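Local coordinates for protein T cell receptor mu chain (Monodelphis domestica, PDB 7L15) that forms the mu chain of a marsupial gamma-mu T cell receptor and probably takes part in antigen recognition at the T cell surface, at residues K35-G40 with K85-L90; T63-S68 with I77-E82. All coordinates share one frame; numbering follows the deposited sequence.

How the interactions relate
Both interactions belong to the V-set immunoglobulin domain and meet where strand 77-82 pairs with strand 87-92. Interaction 1 joins neighbouring strands of one layer, so backbone hydrogen bonds hold it. Its inner face carries Cys36 and Ile88 in the core, and its outer face carries Lys35, Gln37 and Gln87, with Phe89 beside them. Interaction 2 joins strands 60-65 and 77-82 through side chains, without a backbone ladder. It is buried at Thr63, Leu65 and Ile77 and runs out to a glycosylated turn at the surface. The two touch directly: Phe89 N lies 2.8 Å from Ser80 O, and Gln87 O lies 3.0 Å from Glu82 N, both probable hydrogen bonds.

Interaction 1 (K35-G40 with K85-L90); sequences KCQTSG and KNQIFL
Gln37 and Gln87 cross obliquely on the outer face of two antiparallel strands, their amide planes 46° apart. Gln87 NE2 gives a hydrogen bond to Gln37 OE1 at 3.0 Å. Gln37 OE1 lies in the amide plane of Gln87, but Gln87 NE2 stands above the carbonyl plane of Gln37. Gln37 is bent at chi2 (73°), which swings its amide back over the partner strand. Gln37 NE2 gives a hydrogen bond to Lys85 O at 2.9 Å, nearly along the C=O axis. Both ends of the Gln37 amide are thus gripped, which fixes its rotation.

Lys35 runs beside Phe89, both pointing the same way, and Lys35 CD meets Phe89 CE2 obliquely at 3.7 Å. Lys35 CD also packs on the Gln87 amide, 3.5 Å from Gln87 NE2.

The opposite face belongs to the core of the immunoglobulin V domain. Cys36 SG is anti to the backbone N (chi1 174°) and forms the disulfide to Cys105 that ties the two sheets of the sandwich together. Ile88 CG1 packs on Cys36 CB, and Trp50 of strand 48-53 touches both residues. Cys36 and Ile88 are a hydrogen-bonded pair: Cys36 N donates to Ile88 O at 2.8 Å, and Ile88 N returns a bond to Cys36 O.

At the turn end, Asn86 and Gln87 form a G1 beta bulge opposite Glu82. Asn86 O takes two donors from Thr38. The backbone N arrives nearly along the C=O axis, while Thr38 OG1, 2.7 Å from Asn86 O, comes from above the carbonyl plane. Thr38 OG1 sits in the crowded position between N and the carbonyl carbon, facing this oxygen.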
loop_
_atom_site.group_PDB
_atom_site.type_symbol
_atom_site.label_atom_id
_atom_site.label_comp_id
_atom_site.label_asym_id
_atom_site.label_seq_id
_atom_site.Cartn_x
_atom_site.Cartn_y
_atom_site.Cartn_z
ATOM N N LYS A 35 21.999 -6.039 3.726
ATOM C CA LYS A 35 22.663 -6.970 4.621
ATOM C C LYS A 35 21.753 -7.230 5.814
ATOM O O LYS A 35 21.067 -6.323 6.290
ATOM C CB LYS A 35 24.031 -6.427 5.085
ATOM C CG LYS A 35 24.678 -7.278 6.167
ATOM C CD LYS A 35 26.149 -6.939 6.380
ATOM C CE LYS A 35 26.331 -5.504 6.818
ATOM N NZ LYS A 35 27.571 -5.345 7.614
ATOM N N CYS A 36 21.728 -8.469 6.282
ATOM C CA CYS A 36 21.048 -8.827 7.521
ATOM C C CYS A 36 22.064 -9.493 8.442
ATOM O O CYS A 36 22.499 -10.613 8.181
ATOM C CB CYS A 36 19.864 -9.743 7.256
ATOM S SG CYS A 36 19.051 -10.399 8.788
ATOM N N GLN A 37 22.432 -8.797 9.516
ATOM C CA GLN A 37 23.321 -9.324 10.543
ATOM C C GLN A 37 22.509 -10.146 11.538
ATOM O O GLN A 37 21.565 -9.625 12.146
ATOM C CB GLN A 37 24.022 -8.170 11.253
ATOM C CG GLN A 37 24.927 -8.621 12.380
ATOM C CD GLN A 37 26.179 -9.270 11.864
ATOM O OE1 GLN A 37 27.052 -8.592 11.324
ATOM N NE2 GLN A 37 26.270 -10.591 11.998
ATOM N N THR A 38 22.862 -11.419 11.709
ATOM C CA THR A 38 22.129 -12.283 12.620
ATOM C C THR A 38 22.950 -12.585 13.865
ATOM O O THR A 38 24.176 -12.448 13.886
ATOM C CB THR A 38 21.728 -13.601 11.950
ATOM O OG1 THR A 38 22.857 -14.468 11.887
ATOM C CG2 THR A 38 21.230 -13.353 10.568
ATOM N N SER A 39 22.247 -13.007 14.910
ATOM C CA SER A 39 22.895 -13.410 16.147
ATOM C C SER A 39 21.890 -14.174 16.990
ATOM O O SER A 39 20.677 -14.044 16.808
ATOM C CB SER A 39 23.437 -12.208 16.931
ATOM O OG SER A 39 24.344 -12.651 17.924
ATOM N N GLY A 40 22.418 -14.970 17.922
ATOM C CA GLY A 40 21.619 -15.590 18.956
ATOM C C GLY A 40 21.185 -17.014 18.674
ATOM O O GLY A 40 20.642 -17.661 19.574
ATOM N N LYS A 85 30.700 -14.526 9.397
ATOM C CA LYS A 85 30.135 -13.318 9.975
ATOM C C LYS A 85 28.658 -13.457 10.335
ATOM O O LYS A 85 28.075 -12.504 10.857
ATOM C CB LYS A 85 30.348 -12.133 9.012
ATOM C CG LYS A 85 31.542 -11.227 9.365
ATOM C CD LYS A 85 32.069 -10.447 8.152
ATOM C CE LYS A 85 32.913 -9.231 8.562
ATOM N NZ LYS A 85 32.576 -7.987 7.776
ATOM N N ASN A 86 28.036 -14.613 10.077
ATOM C CA ASN A 86 26.624 -14.831 10.401
ATOM C C ASN A 86 25.713 -13.794 9.724
ATOM O O ASN A 86 24.747 -13.305 10.312
ATOM C CB ASN A 86 26.402 -14.836 11.916
ATOM C CG ASN A 86 26.939 -16.095 12.600
ATOM O OD1 ASN A 86 27.684 -16.877 12.018
ATOM N ND2 ASN A 86 26.543 -16.290 13.851
ATOM N N GLN A 87 25.993 -13.477 8.469
ATOM C CA GLN A 87 25.190 -12.520 7.716
ATOM C C GLN A 87 24.577 -13.189 6.494
ATOM O O GLN A 87 25.129 -14.157 5.963
ATOM C CB GLN A 87 26.040 -11.325 7.266
ATOM C CG GLN A 87 26.771 -10.616 8.401
ATOM C CD GLN A 87 27.929 -9.788 7.882
ATOM O OE1 GLN A 87 28.523 -10.118 6.857
ATOM N NE2 GLN A 87 28.249 -8.708 8.579
ATOM N N ILE A 88 23.416 -12.680 6.057
ATOM C CA ILE A 88 22.898 -12.982 4.727
ATOM C C ILE A 88 22.621 -11.671 4.011
ATOM O O ILE A 88 22.369 -10.639 4.635
ATOM C CB ILE A 88 21.621 -13.849 4.707
ATOM C CG1 ILE A 88 20.376 -13.018 5.045
ATOM C CG2 ILE A 88 21.768 -15.032 5.624
ATOM C CD1 ILE A 88 19.096 -13.621 4.504
ATOM N N PHE A 89 22.664 -11.733 2.684
ATOM C CA PHE A 89 22.549 -10.559 1.834
ATOM C C PHE A 89 21.403 -10.720 0.854
ATOM O O PHE A 89 20.972 -11.835 0.548
ATOM C CB PHE A 89 23.840 -10.301 1.080
ATOM C CG PHE A 89 25.031 -10.249 1.968
ATOM C CD1 PHE A 89 25.696 -11.420 2.328
ATOM C CD2 PHE A 89 25.474 -9.036 2.483
ATOM C CE1 PHE A 89 26.788 -11.381 3.173
ATOM C CE2 PHE A 89 26.568 -8.986 3.336
ATOM C CZ PHE A 89 27.230 -10.160 3.678
ATOM N N LEU A 90 20.895 -9.582 0.399
ATOM C CA LEU A 90 19.885 -9.525 -0.640
ATOM C C LEU A 90 20.428 -8.692 -1.788
ATOM O O LEU A 90 21.075 -7.662 -1.572
ATOM C CB LEU A 90 18.584 -8.923 -0.110
ATOM C CG LEU A 90 17.510 -8.551 -1.129
ATOM C CD1 LEU A 90 16.900 -9.794 -1.693
ATOM C CD2 LEU A 90 16.414 -7.692 -0.498
#

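Interaction 2 (T63-S68 with I77-E82); sequences TGLNSS and ITSSRE. With NAG (2-acetamido-2-deoxy-beta-D-glucopyranose), chain D.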
loop_
_atom_site.group_PDB
_atom_site.type_symbol
_atom_site.label_atom_id
_atom_site.label_comp_id
_atom_site.label_asym_id
_atom_site.label_seq_id
_atom_site.Cartn_x
_atom_site.Cartn_y
_atom_site.Cartn_z
ATOM N N THR A 63 12.934 -14.082 -1.609
ATOM C CA THR A 63 14.021 -15.040 -1.774
ATOM C C THR A 63 14.376 -15.588 -0.398
ATOM O O THR A 63 14.029 -14.998 0.624
ATOM C CB THR A 63 15.251 -14.396 -2.432
ATOM O OG1 THR A 63 16.344 -15.325 -2.452
ATOM C CG2 THR A 63 15.666 -13.156 -1.686
ATOM N N GLY A 64 15.053 -16.740 -0.385
ATOM C CA GLY A 64 15.484 -17.323 0.874
ATOM C C GLY A 64 16.575 -18.336 0.633
ATOM O O GLY A 64 16.874 -18.684 -0.511
ATOM N N LEU A 65 17.179 -18.809 1.723
ATOM C CA LEU A 65 18.282 -19.746 1.556
ATOM C C LEU A 65 18.576 -20.465 2.860
ATOM O O LEU A 65 18.242 -19.991 3.952
ATOM C CB LEU A 65 19.553 -19.049 1.052
ATOM C CG LEU A 65 20.393 -18.203 2.013
ATOM C CD1 LEU A 65 21.751 -17.873 1.407
ATOM C CD2 LEU A 65 19.682 -16.927 2.407
ATOM N N ASN A 66 19.176 -21.643 2.710
ATOM C CA ASN A 66 19.846 -22.347 3.794
ATOM C C ASN A 66 21.200 -22.793 3.243
ATOM O O ASN A 66 21.672 -22.315 2.203
ATOM C CB ASN A 66 18.994 -23.501 4.343
ATOM C CG ASN A 66 18.604 -24.519 3.279
ATOM O OD1 ASN A 66 19.406 -24.897 2.423
ATOM N ND2 ASN A 66 17.349 -24.968 3.340
ATOM N N SER A 67 21.845 -23.735 3.935
ATOM C CA SER A 67 23.198 -24.120 3.559
ATOM C C SER A 67 23.238 -24.978 2.301
ATOM O O SER A 67 24.307 -25.098 1.699
ATOM C CB SER A 67 23.905 -24.867 4.711
ATOM O OG SER A 67 23.292 -26.118 4.971
ATOM N N SER A 68 22.108 -25.555 1.874
ATOM C CA SER A 68 22.110 -26.419 0.700
ATOM C C SER A 68 21.359 -25.856 -0.504
ATOM O O SER A 68 21.650 -26.264 -1.632
ATOM C CB SER A 68 21.528 -27.802 1.043
ATOM O OG SER A 68 20.179 -27.718 1.465
ATOM N N ILE A 77 16.520 -11.112 -8.586
ATOM C CA ILE A 77 16.577 -11.152 -7.122
ATOM C C ILE A 77 17.410 -12.351 -6.676
ATOM O O ILE A 77 17.166 -13.479 -7.124
ATOM C CB ILE A 77 15.164 -11.257 -6.527
ATOM C CG1 ILE A 77 14.311 -10.053 -6.955
ATOM C CG2 ILE A 77 15.220 -11.462 -4.983
ATOM C CD1 ILE A 77 12.944 -9.998 -6.313
ATOM N N THR A 78 18.381 -12.125 -5.788
ATOM C CA THR A 78 19.176 -13.230 -5.249
ATOM C C THR A 78 19.560 -12.933 -3.801
ATOM O O THR A 78 19.500 -11.796 -3.334
ATOM C CB THR A 78 20.457 -13.509 -6.068
ATOM O OG1 THR A 78 21.222 -12.311 -6.179
ATOM C CG2 THR A 78 20.148 -14.025 -7.488
ATOM N N SER A 79 19.963 -13.980 -3.092
ATOM C CA SER A 79 20.459 -13.834 -1.737
ATOM C C SER A 79 21.701 -14.702 -1.572
ATOM O O SER A 79 21.959 -15.601 -2.366
ATOM C CB SER A 79 19.386 -14.200 -0.710
ATOM O OG SER A 79 18.866 -15.480 -0.993
ATOM N N SER A 80 22.484 -14.412 -0.541
ATOM C CA SER A 80 23.719 -15.152 -0.322
ATOM C C SER A 80 24.100 -15.022 1.144
ATOM O O SER A 80 23.511 -14.232 1.892
ATOM C CB SER A 80 24.840 -14.642 -1.233
ATOM O OG SER A 80 25.054 -13.259 -1.020
ATOM N N ARG A 81 25.126 -15.786 1.530
ATOM C CA ARG A 81 25.509 -16.002 2.918
ATOM C C ARG A 81 26.999 -15.766 3.134
ATOM O O ARG A 81 27.823 -16.118 2.285
ATOM C CB ARG A 81 25.185 -17.425 3.342
ATOM C CG ARG A 81 24.120 -17.512 4.385
ATOM C CD ARG A 81 23.563 -18.915 4.490
ATOM N NE ARG A 81 24.550 -19.878 4.958
ATOM C CZ ARG A 81 24.268 -20.891 5.776
ATOM N NH1 ARG A 81 23.032 -21.049 6.226
ATOM N NH2 ARG A 81 25.220 -21.741 6.148
ATOM N N GLU A 82 27.338 -15.201 4.292
ATOM C CA GLU A 82 28.719 -15.051 4.749
ATOM C C GLU A 82 28.830 -15.747 6.105
ATOM O O GLU A 82 28.437 -15.182 7.132
ATOM C CB GLU A 82 29.108 -13.580 4.838
ATOM C CG GLU A 82 30.465 -13.322 5.480
ATOM C CD GLU A 82 31.589 -13.266 4.471
ATOM O OE1 GLU A 82 32.766 -13.329 4.890
ATOM O OE2 GLU A 82 31.292 -13.155 3.262
HETATM C C1 NAG D . 16.794 -25.952 2.439
HETATM C C2 NAG D . 16.620 -27.293 3.191
HETATM C C3 NAG D . 15.958 -28.339 2.290
HETATM C C4 NAG D . 14.669 -27.784 1.703
HETATM C C5 NAG D . 14.998 -26.505 0.943
HETATM C C6 NAG D . 13.808 -25.872 0.257
HETATM C C7 NAG D . 18.274 -27.689 4.964
HETATM C C8 NAG D . 19.644 -28.203 5.288
HETATM N N2 NAG D . 17.904 -27.773 3.682
HETATM O O3 NAG D . 15.678 -29.521 3.030
HETATM O O4 NAG D . 14.048 -28.740 0.852
HETATM O O5 NAG D . 15.528 -25.542 1.865
HETATM O O6 NAG D . 12.807 -25.477 1.182
HETATM O O7 NAG D . 17.533 -27.225 5.825
#
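Thr63, Leu65, Ile77 and Ser79 make the tight part of this contact. Thr63 CG2 packs on Ile77 CG2 at 3.7 Å. Thr63 OG1, anti to the backbone N, accepts a hydrogen bond from Ser79 OG at 2.9 Å and also bonds to Asp71 O. Buried Thr63 is thus held by two polar partners. Leu65 extends between Ser79 and Arg81: its CD2 lies against Ser79 OG, and Leu65 CD1 rests on Arg81 CD at 3.7 Å.

Beyond Leu65 the contact loosens. Arg81 bends at chi3 (65°) and lays one guanidinium face against Ser67 CA, 3.8 Å above the plane and toward the rim. Its charge is used elsewhere, by a salt bridge from NE to Asp83 and a hydrogen bond from NH1 to Lys44 O. In the turn beyond, where Ser67 and Ser68 are exposed, Asn66 OD1 accepts from Ser68 N at 2.8 Å, an Asx turn, and from Ser68 OG. Asn66 ND2 is joined to NAG C1, so the turn presents an N-linked glycan.

Strand 60-65 pairs on its two sides with strands 48-53 and 70-72, while strand 77-82 pairs with strand 87-92, whose Leu90 touches Thr63 and whose Ile88 touches Arg81.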